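Local coordinates for protein lysine cyclodeaminase (Streptomyces pristinaespiralis, PDB 5YU3) that probably catalyses the NAD-dependent cyclisation of L-lysine to pipecolic acid with loss of ammonia, and also recognises L-ornithine and L-2,4-diaminobutyric acid, at residues A[128-133]-A[229-234]; A[249-254]-A[294-299]; A[201-206]-A[223-228]. One frame throughout, in Å; residues are numbered along the deposited sequence.

Contact 1: residues A[128-133]-A[229-234]; sequences VASRLL and HINAVG. With NA (sodium ion), chain E; NAD (nicotinamide-adenine-dinucleotide), chain F.
Asn231 ND2 donates to Ser130 OG across 3.0 Å, and this is the hydrogen bond that ties helix 115-133 to strand 229-232 here. The hydroxyl lies in the amide plane, while the same OG reaches back to Ser126 O one turn earlier; a serine, small and able to give as well as take, suits this spot. ND2 has a second partner in Ser206 OG. On the strand, His229 NE2 gives its hydrogen to Asn231 OD1 at 2.9 Å, coming from above the carbonyl plane rather than along a lone pair, and ND1 pairs with Ser297 OG.

Helix 128-133 and strand 229-232 run nearly antiparallel, at 162°, with their axes 9.1 Å apart. Such a layer of helix on parallel sheet belongs to the Rossmann-type NAD-binding half of the ornithine cyclodeaminase/mu-crystallin family.

Packing centres on the imidazole. With CG anti to the backbone N (chi1 174°), the ring of His229 extends toward the helix; Ser130 OG lies at its edge, 3.3 Å from CD2, and Leu133 CB approaches ND1 obliquely at 3.6 Å. Exchanging His229 for an alanine would probably leave Asn231 OD1 without its ring donor, the amide freer to turn, and a gap beside Leu133.

At the end of the strand and in the loop after it, backbone carbonyls turn to ligands. The sodium ion is held by Ala232 O at 2.8 Å and Gly234 O at 3.0 Å, with Asp300 and Ser301 completing the site. Between them, Val233 O accepts the nicotinamide amide N7N of NAD at 3.0 Å in a nearly straight bond (169°).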
loop_
_atom_site.group_PDB
_atom_site.type_symbol
_atom_site.label_atom_id
_atom_site.label_comp_id
_atom_site.label_asym_id
_atom_site.label_seq_id
_atom_site.Cartn_x
_atom_site.Cartn_y
_atom_site.Cartn_z
ATOM N N VAL A 128 25.559 -5.187 7.617
ATOM C CA VAL A 128 26.188 -3.961 7.126
ATOM C C VAL A 128 26.590 -3.063 8.291
ATOM O O VAL A 128 27.709 -2.529 8.333
ATOM C CB VAL A 128 25.245 -3.220 6.159
ATOM C CG1 VAL A 128 25.822 -1.855 5.776
ATOM C CG2 VAL A 128 25.014 -4.060 4.916
ATOM N N ALA A 129 25.675 -2.863 9.240
ATOM C CA ALA A 129 25.969 -1.982 10.372
ATOM C C ALA A 129 27.054 -2.562 11.263
ATOM O O ALA A 129 27.892 -1.819 11.790
ATOM C CB ALA A 129 24.714 -1.739 11.208
ATOM N N SER A 130 27.032 -3.882 11.471
ATOM C CA SER A 130 27.978 -4.495 12.398
ATOM C C SER A 130 29.376 -4.573 11.805
ATOM O O SER A 130 30.366 -4.520 12.544
ATOM C CB SER A 130 27.491 -5.882 12.807
ATOM O OG SER A 130 26.238 -5.828 13.462
ATOM N N ARG A 131 29.488 -4.700 10.483
ATOM C CA ARG A 131 30.800 -4.598 9.865
ATOM C C ARG A 131 31.435 -3.248 10.172
ATOM O O ARG A 131 32.648 -3.159 10.402
ATOM C CB ARG A 131 30.679 -4.820 8.356
ATOM C CG ARG A 131 31.906 -5.403 7.709
ATOM C CD ARG A 131 31.508 -6.074 6.406
ATOM N NE ARG A 131 30.563 -5.227 5.688
ATOM C CZ ARG A 131 30.106 -5.483 4.467
ATOM N NH1 ARG A 131 30.504 -6.582 3.822
ATOM N NH2 ARG A 131 29.247 -4.638 3.897
ATOM N N LEU A 132 30.624 -2.187 10.202
ATOM C CA LEU A 132 31.140 -0.849 10.472
ATOM C C LEU A 132 31.424 -0.613 11.953
ATOM O O LEU A 132 32.349 0.141 12.284
ATOM C CB LEU A 132 30.148 0.213 9.981
ATOM C CG LEU A 132 30.117 0.510 8.474
ATOM C CD1 LEU A 132 28.744 1.021 8.067
ATOM C CD2 LEU A 132 31.193 1.512 8.095
ATOM N N LEU A 133 30.638 -1.214 12.857
ATOM C CA LEU A 133 30.603 -0.768 14.248
ATOM C C LEU A 133 30.901 -1.843 15.282
ATOM O O LEU A 133 31.048 -1.506 16.466
ATOM C CB LEU A 133 29.228 -0.149 14.566
ATOM C CG LEU A 133 28.930 1.158 13.824
ATOM C CD1 LEU A 133 27.482 1.595 14.012
ATOM C CD2 LEU A 133 29.880 2.253 14.290
ATOM N N HIS A 229 28.550 -3.703 20.308
ATOM C CA HIS A 229 27.634 -3.183 19.300
ATOM C C HIS A 229 26.296 -3.902 19.397
ATOM O O HIS A 229 26.253 -5.136 19.460
ATOM C CB HIS A 229 28.184 -3.351 17.884
ATOM C CG HIS A 229 27.191 -2.954 16.845
ATOM N ND1 HIS A 229 26.758 -1.654 16.703
ATOM C CD2 HIS A 229 26.495 -3.688 15.941
ATOM C CE1 HIS A 229 25.854 -1.596 15.738
ATOM N NE2 HIS A 229 25.681 -2.816 15.255
ATOM N N ILE A 230 25.204 -3.138 19.377
ATOM C CA ILE A 230 23.858 -3.695 19.445
ATOM C C ILE A 230 23.126 -3.365 18.154
ATOM O O ILE A 230 23.071 -2.195 17.757
ATOM C CB ILE A 230 23.058 -3.148 20.639
ATOM C CG1 ILE A 230 23.819 -3.342 21.953
ATOM C CG2 ILE A 230 21.665 -3.818 20.687
ATOM C CD1 ILE A 230 23.102 -2.721 23.158
ATOM N N ASN A 231 22.550 -4.387 17.512
ATOM C CA ASN A 231 21.551 -4.174 16.467
ATOM C C ASN A 231 20.185 -4.240 17.135
ATOM O O ASN A 231 19.754 -5.311 17.577
ATOM C CB ASN A 231 21.670 -5.215 15.348
ATOM C CG ASN A 231 23.063 -5.296 14.774
ATOM O OD1 ASN A 231 23.533 -4.375 14.104
ATOM N ND2 ASN A 231 23.742 -6.413 15.036
ATOM N N ALA A 232 19.524 -3.089 17.256
ATOM C CA ALA A 232 18.196 -3.013 17.861
ATOM C C ALA A 232 17.178 -3.176 16.735
ATOM O O ALA A 232 16.927 -2.248 15.965
ATOM C CB ALA A 232 18.029 -1.695 18.610
ATOM N N VAL A 233 16.619 -4.379 16.607
ATOM C CA VAL A 233 15.907 -4.743 15.382
ATOM C C VAL A 233 14.404 -4.711 15.619
ATOM O O VAL A 233 13.630 -4.407 14.700
ATOM C CB VAL A 233 16.359 -6.129 14.879
ATOM C CG1 VAL A 233 15.509 -6.589 13.688
ATOM C CG2 VAL A 233 17.831 -6.080 14.499
ATOM N N GLY A 234 13.982 -5.033 16.846
ATOM C CA GLY A 234 12.571 -5.022 17.188
ATOM C C GLY A 234 11.942 -3.679 16.869
ATOM O O GLY A 234 12.547 -2.640 17.130
HETATM NA NA NA E . 14.620 -0.648 16.400
HETATM P PA NAD F . 8.807 -13.719 16.168
HETATM O O1A NAD F . 7.433 -13.753 16.760
HETATM O O2A NAD F . 9.246 -14.811 15.213
HETATM O O5B NAD F . 9.872 -13.747 17.375
HETATM C C5B NAD F . 9.794 -12.770 18.420
HETATM C C4B NAD F . 10.302 -13.452 19.682
HETATM O O4B NAD F . 10.418 -12.483 20.726
HETATM C C3B NAD F . 9.318 -14.509 20.192
HETATM O O3B NAD F . 9.961 -15.801 20.245
HETATM C C2B NAD F . 8.942 -14.019 21.581
HETATM O O2B NAD F . 8.763 -15.062 22.535
HETATM C C1B NAD F . 10.140 -13.170 21.941
HETATM N N9A NAD F . 9.944 -12.167 23.010
HETATM C C8A NAD F . 8.847 -11.421 23.278
HETATM N N7A NAD F . 9.087 -10.591 24.343
HETATM C C5A NAD F . 10.359 -10.818 24.747
HETATM C C6A NAD F . 11.263 -10.313 25.798
HETATM N N6A NAD F . 10.856 -9.354 26.663
HETATM N N1A NAD F . 12.515 -10.821 25.847
HETATM C C2A NAD F . 12.963 -11.772 25.007
HETATM N N3A NAD F . 12.193 -12.292 24.037
HETATM C C4A NAD F . 10.915 -11.855 23.865
HETATM O O3 NAD F . 8.973 -12.275 15.440
HETATM P PN NAD F . 10.174 -11.796 14.498
HETATM O O1N NAD F . 11.458 -12.412 15.001
HETATM O O2N NAD F . 9.744 -11.995 13.059
HETATM O O5D NAD F . 10.185 -10.203 14.752
HETATM C C5D NAD F . 10.721 -9.673 15.966
HETATM C C4D NAD F . 10.689 -8.146 15.893
HETATM O O4D NAD F . 11.443 -7.696 14.768
HETATM C C3D NAD F . 9.280 -7.616 15.690
HETATM O O3D NAD F . 9.138 -6.385 16.433
HETATM C C2D NAD F . 9.244 -7.284 14.214
HETATM O O2D NAD F . 8.224 -6.335 13.874
HETATM C C1D NAD F . 10.653 -6.756 14.036
HETATM N N1N NAD F . 11.123 -6.691 12.658
HETATM C C2N NAD F . 11.971 -5.705 12.335
HETATM C C3N NAD F . 12.459 -5.576 11.042
HETATM C C7N NAD F . 13.414 -4.469 10.741
HETATM O O7N NAD F . 13.678 -4.188 9.589
HETATM N N7N NAD F . 14.000 -3.835 11.771
HETATM C C4N NAD F . 12.095 -6.509 10.067
HETATM C C5N NAD F . 11.236 -7.540 10.443
HETATM C C6N NAD F . 10.764 -7.622 11.755
#

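Contact 2: residues A[249-254]-A[294-299]; sequences ERAFVT and DTLSVF
Two phenylalanines stand on one face of this strand pair, and each ring meets the opposite strand by its edge. Ser297 CB stands near the plane of the Phe252 ring, 4.4 Å from CD2, and Thr254 O sits in the same way at the rim of Phe299, 3.5 Å from CD1. Both side chains touch helix 115-133, Phe252 at Leu133 and Phe299 at Ala129; the buried Phe299 fills the space between sheet and helix, while the partly exposed Phe252 lies nearer the border, against Pro277 and Arg292 as well.

Strands 252-254 and 297-299 are parallel neighbours at one border of the Rossmann-type sheet, with 252-255 its outermost strand within the chain. Their hydrogen bonds zigzag as parallel pairing demands: Phe252 N to Leu296 O, Val298 N to Phe252 O at 2.8 Å, and Thr254 N to Val298 O, the last nearly along the C=O axis (171° at the oxygen). CA-H...O contacts add to the ladder, Ser297 CA lying 3.2 Å from Phe252 O.

Val253 and Val298 occupy the other face, where branched side chains fit a strand well. The small methyl of Ala251 fits between Leu296 and Val298, its CB touching Leu296 CG and Val298 CG2, each at 3.7 Å. On the helix-covered face Thr254 holds OG1 anti to its own N (chi1 -179°), which aims the hydroxyl at Pro277 O and leaves the methyl to pack near Phe299 CA.

At the outer end, Leu296 O is gripped twice: by Phe252 N at 2.9 Å and by a water at 2.7 Å that also donates to Arg250 O.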
loop_
_atom_site.group_PDB
_atom_site.type_symbol
_atom_site.label_atom_id
_atom_site.label_comp_id
_atom_site.label_asym_id
_atom_site.label_seq_id
_atom_site.Cartn_x
_atom_site.Cartn_y
_atom_site.Cartn_z
ATOM N N GLU A 249 21.692 6.356 26.001
ATOM C CA GLU A 249 22.296 7.667 26.198
ATOM C C GLU A 249 23.815 7.606 26.201
ATOM O O GLU A 249 24.461 8.615 25.904
ATOM C CB GLU A 249 21.775 8.286 27.497
ATOM C CG GLU A 249 20.304 8.677 27.419
ATOM C CD GLU A 249 19.756 9.215 28.736
ATOM O OE1 GLU A 249 20.241 8.797 29.812
ATOM O OE2 GLU A 249 18.827 10.050 28.690
ATOM N N ARG A 250 24.401 6.451 26.511
ATOM C CA ARG A 250 25.849 6.302 26.450
ATOM C C ARG A 250 26.349 5.823 25.094
ATOM O O ARG A 250 27.566 5.745 24.895
ATOM C CB ARG A 250 26.329 5.319 27.524
ATOM C CG ARG A 250 26.197 5.829 28.944
ATOM C CD ARG A 250 26.887 4.879 29.919
ATOM N NE ARG A 250 26.163 3.616 30.082
ATOM C CZ ARG A 250 25.112 3.458 30.886
ATOM N NH1 ARG A 250 24.661 4.482 31.598
ATOM N NH2 ARG A 250 24.511 2.276 30.985
ATOM N N ALA A 251 25.455 5.492 24.168
ATOM C CA ALA A 251 25.840 4.850 22.921
ATOM C C ALA A 251 25.997 5.852 21.790
ATOM O O ALA A 251 25.384 6.927 21.792
ATOM C CB ALA A 251 24.803 3.800 22.499
ATOM N N PHE A 252 26.821 5.470 20.809
ATOM C CA PHE A 252 26.786 6.058 19.475
ATOM C C PHE A 252 25.649 5.395 18.706
ATOM O O PHE A 252 25.697 4.184 18.473
ATOM C CB PHE A 252 28.128 5.833 18.775
ATOM C CG PHE A 252 28.156 6.263 17.319
ATOM C CD1 PHE A 252 28.326 7.600 16.981
ATOM C CD2 PHE A 252 28.054 5.328 16.300
ATOM C CE1 PHE A 252 28.371 7.997 15.655
ATOM C CE2 PHE A 252 28.097 5.720 14.955
ATOM C CZ PHE A 252 28.260 7.054 14.639
ATOM N N VAL A 253 24.629 6.166 18.324
ATOM C CA VAL A 253 23.392 5.615 17.766
ATOM C C VAL A 253 23.259 6.027 16.303
ATOM O O VAL A 253 23.134 7.219 15.995
ATOM C CB VAL A 253 22.167 6.073 18.564
ATOM C CG1 VAL A 253 20.909 5.490 17.961
ATOM C CG2 VAL A 253 22.304 5.672 20.024
ATOM N N THR A 254 23.271 5.044 15.400
ATOM C CA THR A 254 23.002 5.283 13.984
ATOM C C THR A 254 21.679 4.617 13.623
ATOM O O THR A 254 21.458 3.448 13.954
ATOM C CB THR A 254 24.132 4.760 13.088
ATOM O OG1 THR A 254 23.826 5.044 11.712
ATOM C CG2 THR A 254 24.349 3.250 13.257
ATOM N N ASP A 294 35.210 0.603 18.997
ATOM C CA ASP A 294 35.784 0.365 20.316
ATOM C C ASP A 294 34.992 0.983 21.457
ATOM O O ASP A 294 35.435 0.891 22.606
ATOM C CB ASP A 294 37.225 0.876 20.353
ATOM C CG ASP A 294 38.097 0.182 19.339
ATOM O OD1 ASP A 294 37.928 -1.040 19.163
ATOM O OD2 ASP A 294 38.929 0.857 18.702
ATOM N N THR A 295 33.842 1.598 21.182
ATOM C CA THR A 295 32.944 2.093 22.210
ATOM C C THR A 295 31.549 1.553 21.944
ATOM O O THR A 295 31.301 0.898 20.926
ATOM C CB THR A 295 32.917 3.633 22.272
ATOM O OG1 THR A 295 32.812 4.181 20.952
ATOM C CG2 THR A 295 34.182 4.124 22.855
ATOM N N LEU A 296 30.641 1.823 22.875
ATOM C CA LEU A 296 29.275 1.324 22.764
ATOM C C LEU A 296 28.572 1.947 21.564
ATOM O O LEU A 296 28.559 3.171 21.402
ATOM C CB LEU A 296 28.493 1.634 24.048
ATOM C CG LEU A 296 27.005 1.270 24.015
ATOM C CD1 LEU A 296 26.831 -0.234 23.857
ATOM C CD2 LEU A 296 26.300 1.770 25.296
ATOM N N SER A 297 27.996 1.099 20.709
ATOM C CA SER A 297 27.266 1.555 19.535
ATOM C C SER A 297 25.932 0.823 19.429
ATOM O O SER A 297 25.784 -0.322 19.868
ATOM C CB SER A 297 28.092 1.358 18.231
ATOM O OG SER A 297 28.572 0.017 18.114
ATOM N N VAL A 298 24.951 1.506 18.845
ATOM C CA VAL A 298 23.632 0.935 18.606
ATOM C C VAL A 298 23.235 1.262 17.177
ATOM O O VAL A 298 23.291 2.427 16.770
ATOM C CB VAL A 298 22.570 1.480 19.575
ATOM C CG1 VAL A 298 21.172 1.032 19.128
ATOM C CG2 VAL A 298 22.864 1.029 20.997
ATOM N N PHE A 299 22.840 0.237 16.424
ATOM C CA PHE A 299 22.199 0.406 15.121
ATOM C C PHE A 299 20.705 0.273 15.370
ATOM O O PHE A 299 20.224 -0.808 15.737
ATOM C CB PHE A 299 22.700 -0.635 14.116
ATOM C CG PHE A 299 21.851 -0.756 12.855
ATOM C CD1 PHE A 299 21.400 0.375 12.181
ATOM C CD2 PHE A 299 21.535 -2.009 12.340
ATOM C CE1 PHE A 299 20.629 0.267 11.013
ATOM C CE2 PHE A 299 20.779 -2.138 11.168
ATOM C CZ PHE A 299 20.315 -0.990 10.501
HETATM O O HOH W 1 29.492 5.143 23.040
#

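Contact 3: residues A[201-206]-A[223-228]; sequences EADVIS and GVREHL
Asp203 OD1 is held tightly by two side chains at once, His227 NE2 at 2.7 Å and Arg225 NH2 at 3.0 Å. The histidine bond is almost straight (171°): the oxygen lies in the ring plane and is approached on its anti side. His227 takes the crowded position at chi1, with CG between the backbone N and carbonyl carbon, and this brings NE2 to the carboxylate. Arg225 arrives by a chain bent at chi2 and chi3, its guanidinium plane steeply turned, 78° from the carboxylate, so that one oxygen serves the salt bridge.

The apolar side is close-packed too. Leu228 CD1 reaches Ile205 CG1 at 3.8 Å and rests near Asp203 O, joining the starts of strands 204-207 and 229-232, parallel neighbours in the Rossmann-type sheet. A type I beta turn, Arg225 to Leu228, leads into the second strand.

Along the backbones and around OD2, by contrast, the fit is looser and water fills in. One water links Ala202 O to Arg225 N, another donates to Asp203 O and His227 O, and a third donates to Asp203 OD2 at 2.8 Å and receives a weak bond from Arg225 NH2. Glu201 O lies over a face of the guanidinium, 2.9 Å from NH1, at an angle too poor for a hydrogen bond.

OD2 is also bonded by the backbone amides His139 N and Thr140 N. With two amides, the imidazole and a water donating, and the guanidinium in a salt bridge, the buried carboxylate of Asp203 is likely to be stabilised as an anion.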
loop_
_atom_site.group_PDB
_atom_site.type_symbol
_atom_site.label_atom_id
_atom_site.label_comp_id
_atom_site.label_asym_id
_atom_site.label_seq_id
_atom_site.Cartn_x
_atom_site.Cartn_y
_atom_site.Cartn_z
ATOM N N GLU A 201 28.784 -10.589 28.456
ATOM C CA GLU A 201 29.744 -11.408 27.729
ATOM C C GLU A 201 29.758 -11.202 26.219
ATOM O O GLU A 201 30.743 -11.581 25.581
ATOM C CB GLU A 201 29.493 -12.895 28.020
ATOM C CG GLU A 201 29.968 -13.323 29.406
ATOM C CD GLU A 201 29.769 -14.806 29.688
ATOM O OE1 GLU A 201 29.401 -15.150 30.832
ATOM O OE2 GLU A 201 29.990 -15.631 28.777
ATOM N N ALA A 202 28.726 -10.601 25.635
ATOM C CA ALA A 202 28.650 -10.536 24.178
ATOM C C ALA A 202 29.516 -9.417 23.614
ATOM O O ALA A 202 29.662 -8.346 24.213
ATOM C CB ALA A 202 27.199 -10.343 23.725
ATOM N N ASP A 203 30.077 -9.669 22.430
ATOM C CA ASP A 203 30.740 -8.634 21.643
ATOM C C ASP A 203 29.767 -7.867 20.755
ATOM O O ASP A 203 29.971 -6.676 20.487
ATOM C CB ASP A 203 31.822 -9.252 20.756
ATOM C CG ASP A 203 32.879 -9.983 21.555
ATOM O OD1 ASP A 203 33.488 -9.346 22.443
ATOM O OD2 ASP A 203 33.095 -11.189 21.292
ATOM N N VAL A 204 28.730 -8.537 20.274
ATOM C CA VAL A 204 27.688 -7.916 19.466
ATOM C C VAL A 204 26.371 -8.551 19.894
ATOM O O VAL A 204 26.334 -9.731 20.246
ATOM C CB VAL A 204 27.983 -8.102 17.960
ATOM C CG1 VAL A 204 28.341 -9.545 17.667
ATOM C CG2 VAL A 204 26.803 -7.634 17.096
ATOM N N ILE A 205 25.302 -7.761 19.931
ATOM C CA ILE A 205 23.988 -8.251 20.334
ATOM C C ILE A 205 22.989 -7.828 19.267
ATOM O O ILE A 205 23.095 -6.722 18.731
ATOM C CB ILE A 205 23.562 -7.702 21.717
ATOM C CG1 ILE A 205 24.452 -8.281 22.828
ATOM C CG2 ILE A 205 22.074 -7.997 22.018
ATOM C CD1 ILE A 205 24.268 -7.602 24.190
ATOM N N SER A 206 22.033 -8.701 18.954
ATOM C CA SER A 206 20.818 -8.310 18.242
ATOM C C SER A 206 19.619 -8.546 19.149
ATOM O O SER A 206 19.452 -9.643 19.693
ATOM C CB SER A 206 20.638 -9.094 16.923
ATOM O OG SER A 206 21.596 -8.708 15.966
ATOM N N GLY A 223 26.272 -3.880 33.317
ATOM C CA GLY A 223 27.587 -3.886 32.713
ATOM C C GLY A 223 27.595 -4.512 31.333
ATOM O O GLY A 223 27.021 -5.586 31.129
ATOM N N VAL A 224 28.223 -3.836 30.373
ATOM C CA VAL A 224 28.436 -4.373 29.036
ATOM C C VAL A 224 29.904 -4.178 28.683
ATOM O O VAL A 224 30.617 -3.386 29.301
ATOM C CB VAL A 224 27.534 -3.697 27.981
ATOM C CG1 VAL A 224 26.055 -3.939 28.299
ATOM C CG2 VAL A 224 27.830 -2.208 27.922
ATOM N N ARG A 225 30.356 -4.913 27.676
ATOM C CA ARG A 225 31.725 -4.735 27.222
ATOM C C ARG A 225 31.890 -3.368 26.574
ATOM O O ARG A 225 30.962 -2.825 25.970
ATOM C CB ARG A 225 32.104 -5.840 26.249
ATOM C CG ARG A 225 31.753 -7.199 26.792
ATOM C CD ARG A 225 32.972 -7.876 27.320
ATOM N NE ARG A 225 33.636 -8.605 26.252
ATOM C CZ ARG A 225 33.645 -9.927 26.155
ATOM N NH1 ARG A 225 33.032 -10.669 27.073
ATOM N NH2 ARG A 225 34.271 -10.505 25.145
ATOM N N GLU A 226 33.102 -2.817 26.705
ATOM C CA GLU A 226 33.365 -1.455 26.251
ATOM C C GLU A 226 33.087 -1.286 24.764
ATOM O O GLU A 226 32.633 -0.221 24.340
ATOM C CB GLU A 226 34.813 -1.076 26.554
ATOM C CG GLU A 226 35.119 0.398 26.314
ATOM C CD GLU A 226 36.574 0.734 26.571
ATOM O OE1 GLU A 226 37.343 -0.194 26.925
ATOM O OE2 GLU A 226 36.949 1.918 26.398
ATOM N N HIS A 227 33.329 -2.326 23.971
ATOM C CA HIS A 227 33.222 -2.266 22.516
ATOM C C HIS A 227 31.886 -2.764 21.985
ATOM O O HIS A 227 31.729 -2.864 20.762
ATOM C CB HIS A 227 34.338 -3.091 21.887
ATOM C CG HIS A 227 34.343 -4.518 22.334
ATOM N ND1 HIS A 227 34.937 -4.927 23.512
ATOM C CD2 HIS A 227 33.798 -5.629 21.781
ATOM C CE1 HIS A 227 34.773 -6.231 23.656
ATOM N NE2 HIS A 227 34.090 -6.683 22.617
ATOM N N LEU A 228 30.933 -3.082 22.864
ATOM C CA LEU A 228 29.687 -3.728 22.447
ATOM C C LEU A 228 28.994 -2.963 21.323
ATOM O O LEU A 228 28.879 -1.730 21.362
ATOM C CB LEU A 228 28.738 -3.859 23.647
ATOM C CG LEU A 228 27.300 -4.309 23.335
ATOM C CD1 LEU A 228 27.288 -5.729 22.734
ATOM C CD2 LEU A 228 26.417 -4.252 24.561
HETATM O O HOH W 2 28.608 -6.606 26.160
HETATM O O HOH W 3 31.844 -4.993 19.040
HETATM O O HOH W 4 34.176 -12.955 23.130
#

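How the contacts relate
The three contacts cluster on one side of the chain's centre, their own centres 10 to 11 Å apart, and all reach the parallel Rossmann-type sheet. Its strands 204-207, 229-232, 297-300 and 252-255 stand side by side in that order, so contact 3, contact 1 and contact 2 step across it. Along the chain, contact 3 falls wholly between the two segments of contact 1, and contact 2 follows later. Backbone bonds join them: Ile205 with His229 and Asn231, Ile230 with Phe299, Leu228 with Ser297. Strand 229-232 and the loop after it bring backbone carbonyls to NAD and sodium, whereas contact 3 lies at the other end of the strands.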